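Local atomic coordinates of superoxide dismutase [Cu-Zn] (Bacteroidetes bacterium GWA2_30_7, PDB entry 7B4O), a protein that probably catalyses the dismutation of superoxide to oxygen and hydrogen peroxide as a copper-zinc enzyme, here crystallised with zinc in both metal sites. Residues M83-I87 / G88-N92. Residues are numbered along the deposited sequence; the frame is centred on the assembly and turned at random. Where two conformers were deposited one is given.
Sequences MSRHI and GDLGN. With ZN (zinc ion), chain F.
His86 and Asp89, three residues apart round a tight turn, bind the same zinc ion. His86 ND1 lies 2.0 Å and Asp89 OD1 1.9 Å from the zinc, distances usual for this metal. Imidazole and carboxylate planes stand 54° apart. His69 and His77 complete the three-histidine, one-aspartate zinc site of Cu,Zn superoxide dismutases, and His69 is also a ligand of the second metal site. The histidine's CG sits beside its backbone N, opposite the carbonyl carbon (chi1 -59°), a torsion that helps turn ND1 to the zinc.

Hydrogen bonds fix the turn that brings the two ligands together. Asp89 N donates to His86 O at 3.0 Å, closing a type I beta turn. In the reverse direction His86 N donates to Asp89 OD2 at 2.9 Å, meeting it from above the carboxylate plane; Gly78 N also binds this oxygen. Both carboxylate oxygens are thus engaged, one by metal and the other by amides.

Arg85 braces the same turn. Its NE reaches His86 O at 3.0 Å, almost straight at 176°, on the opposite face of that carbonyl from Asp89 N, while NH2 reaches Ile87 O at 2.8 Å. Both acceptors lie in the guanidinium plane, whereas Asp89 O sits 3.5 Å above its centre. Outside the turn, NH2 forms a salt bridge to Asp107 and NH1 binds Pro80 O. A leucine in place of Arg85 would probably leave both turn carbonyls without these donors and Asp107 without its cationic mate.

The chemistry is consistent with a preorganised site: the amides on Asp89 OD2 would limit carboxylate rotation, and Arg85 probably steadies the turn.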
ATOM      1  N   MET A  83      -6.924  -0.972  26.982  1.00 18.01           N
ATOM      2  CA  MET A  83      -8.228  -0.485  26.467  1.00 18.02           C
ATOM      3  C   MET A  83      -8.039   0.942  25.952  1.00 17.37           C
ATOM      4  O   MET A  83      -8.614   1.288  24.921  1.00 18.05           O
ATOM      5  CB  MET A  83      -9.272  -0.517  27.583  1.00 20.07           C
ATOM      6  CG  MET A  83      -9.551  -1.914  28.081  1.00 22.51           C
ATOM      7  SD  MET A  83     -10.157  -2.952  26.741  1.00 25.15           S
ATOM      8  CE  MET A  83      -8.705  -3.926  26.367  1.00 25.82           C
ATOM      9  N   SER A  84      -7.225   1.737  26.651  1.00 17.42           N
ATOM     10  CA  SER A  84      -6.875   3.119  26.248  0.50 16.93           C
ATOM     11  C   SER A  84      -5.717   3.058  25.244  1.00 16.37           C
ATOM     12  O   SER A  84      -4.547   3.175  25.667  1.00 15.73           O
ATOM     13  CB  SER A  84      -6.556   3.957  27.453  0.50 18.12           C
ATOM     14  OG  SER A  84      -6.324   5.291  27.067  0.50 19.84           O
ATOM     15  N   ARG A  85      -6.047   2.838  23.973  1.00 15.27           N
ATOM     16  CA  ARG A  85      -5.061   2.749  22.873  1.00 13.80           C
ATOM     17  C   ARG A  85      -5.680   3.272  21.581  1.00 14.06           C
ATOM     18  O   ARG A  85      -6.909   3.281  21.439  1.00 15.01           O
ATOM     19  CB  ARG A  85      -4.562   1.314  22.684  1.00 13.63           C
ATOM     20  CG  ARG A  85      -5.633   0.335  22.231  1.00 14.80           C
ATOM     21  CD  ARG A  85      -5.046  -0.991  21.785  1.00 14.65           C
ATOM     22  NE  ARG A  85      -4.835  -1.049  20.334  1.00 13.99           N
ATOM     23  CZ  ARG A  85      -4.697  -2.166  19.640  1.00 13.78           C
ATOM     24  NH1 ARG A  85      -4.705  -3.339  20.251  1.00 16.17           N
ATOM     25  NH2 ARG A  85      -4.568  -2.109  18.329  1.00 14.53           N
ATOM     26  N   HIS A  86      -4.815   3.674  20.659  1.00 13.26           N
ATOM     27  CA  HIS A  86      -5.164   3.920  19.247  1.00 12.38           C
ATOM     28  C   HIS A  86      -5.351   2.560  18.571  1.00 12.25           C
ATOM     29  O   HIS A  86      -4.666   1.602  18.969  1.00 12.62           O
ATOM     30  CB  HIS A  86      -4.027   4.683  18.554  1.00 12.54           C
ATOM     31  CG  HIS A  86      -3.711   5.996  19.174  1.00 12.88           C
ATOM     32  ND1 HIS A  86      -2.438   6.504  19.239  1.00 13.12           N
ATOM     33  CD2 HIS A  86      -4.510   6.911  19.765  1.00 13.22           C
ATOM     34  CE1 HIS A  86      -2.485   7.692  19.810  1.00 13.89           C
ATOM     35  NE2 HIS A  86      -3.728   7.955  20.146  1.00 13.51           N
ATOM     36  N   ILE A  87      -6.243   2.475  17.591  1.00 13.05           N
ATOM     37  CA  ILE A  87      -6.339   1.251  16.753  1.00 12.97           C
ATOM     38  C   ILE A  87      -4.928   0.914  16.248  1.00 12.89           C
ATOM     39  O   ILE A  87      -4.559  -0.271  16.244  1.00 13.27           O
ATOM     40  CB  ILE A  87      -7.340   1.418  15.603  1.00 14.49           C
ATOM     41  CG1 ILE A  87      -8.771   1.643  16.099  1.00 16.34           C
ATOM     42  CG2 ILE A  87      -7.262   0.219  14.672  1.00 14.85           C
ATOM     43  CD1 ILE A  87      -9.293   0.585  17.045  1.00 17.89           C
ATOM     44  N   GLY A  88      -4.143   1.927  15.892  1.00 12.49           N
ATOM     45  CA  GLY A  88      -2.814   1.699  15.287  1.00 12.84           C
ATOM     46  C   GLY A  88      -1.724   1.310  16.275  1.00 12.49           C
ATOM     47  O   GLY A  88      -0.561   1.178  15.836  1.00 13.92           O
ATOM     48  N   ASP A  89      -2.010   1.170  17.569  1.00 12.05           N
ATOM     49  CA  ASP A  89      -0.967   0.922  18.596  1.00 12.04           C
ATOM     50  C   ASP A  89      -0.629  -0.562  18.675  1.00 13.21           C
ATOM     51  O   ASP A  89      -1.199  -1.275  19.507  1.00 14.97           O
ATOM     52  CB  ASP A  89      -1.388   1.496  19.950  1.00 12.62           C
ATOM     53  CG  ASP A  89      -1.395   3.009  19.961  1.00 12.52           C
ATOM     54  OD1 ASP A  89      -0.820   3.625  19.009  1.00 13.62           O
ATOM     55  OD2 ASP A  89      -1.975   3.570  20.919  1.00 13.25           O
ATOM     56  N   LEU A  90       0.293  -1.018  17.814  1.00 12.02           N
ATOM     57  CA  LEU A  90       0.694  -2.443  17.757  1.00 11.70           C
ATOM     58  C   LEU A  90       1.997  -2.658  18.545  1.00 12.61           C
ATOM     59  O   LEU A  90       2.559  -3.740  18.425  1.00 14.28           O
ATOM     60  CB  LEU A  90       0.844  -2.895  16.300  1.00 13.22           C
ATOM     61  CG  LEU A  90      -0.288  -2.527  15.341  1.00 14.91           C
ATOM     62  CD1 LEU A  90      -0.131  -3.289  14.038  1.00 15.58           C
ATOM     63  CD2 LEU A  90      -1.678  -2.788  15.914  1.00 15.90           C
ATOM     64  N   GLY A  91       2.397  -1.697  19.385  1.00 12.92           N
ATOM     65  CA  GLY A  91       3.478  -1.861  20.372  1.00 12.99           C
ATOM     66  C   GLY A  91       4.861  -1.767  19.746  1.00 13.06           C
ATOM     67  O   GLY A  91       5.131  -0.782  19.034  1.00 13.74           O
ATOM     68  N   ASN A  92       5.707  -2.750  20.038  1.00 12.73           N
ATOM     69  CA  ASN A  92       7.118  -2.773  19.589  1.00 12.13           C
ATOM     70  C   ASN A  92       7.392  -4.078  18.855  1.00 12.71           C
ATOM     71  O   ASN A  92       6.808  -5.124  19.210  1.00 14.36           O
ATOM     72  CB  ASN A  92       8.104  -2.618  20.742  1.00 12.97           C
ATOM     73  CG  ASN A  92       8.056  -1.221  21.316  1.00 12.36           C
ATOM     74  OD1 ASN A  92       8.520  -0.281  20.678  1.00 13.03           O
ATOM     75  ND2 ASN A  92       7.471  -1.072  22.490  1.00 14.63           N
TER
HETATM   76 ZN    ZN F 202      -0.675   5.523  19.267  1.00 13.24          ZN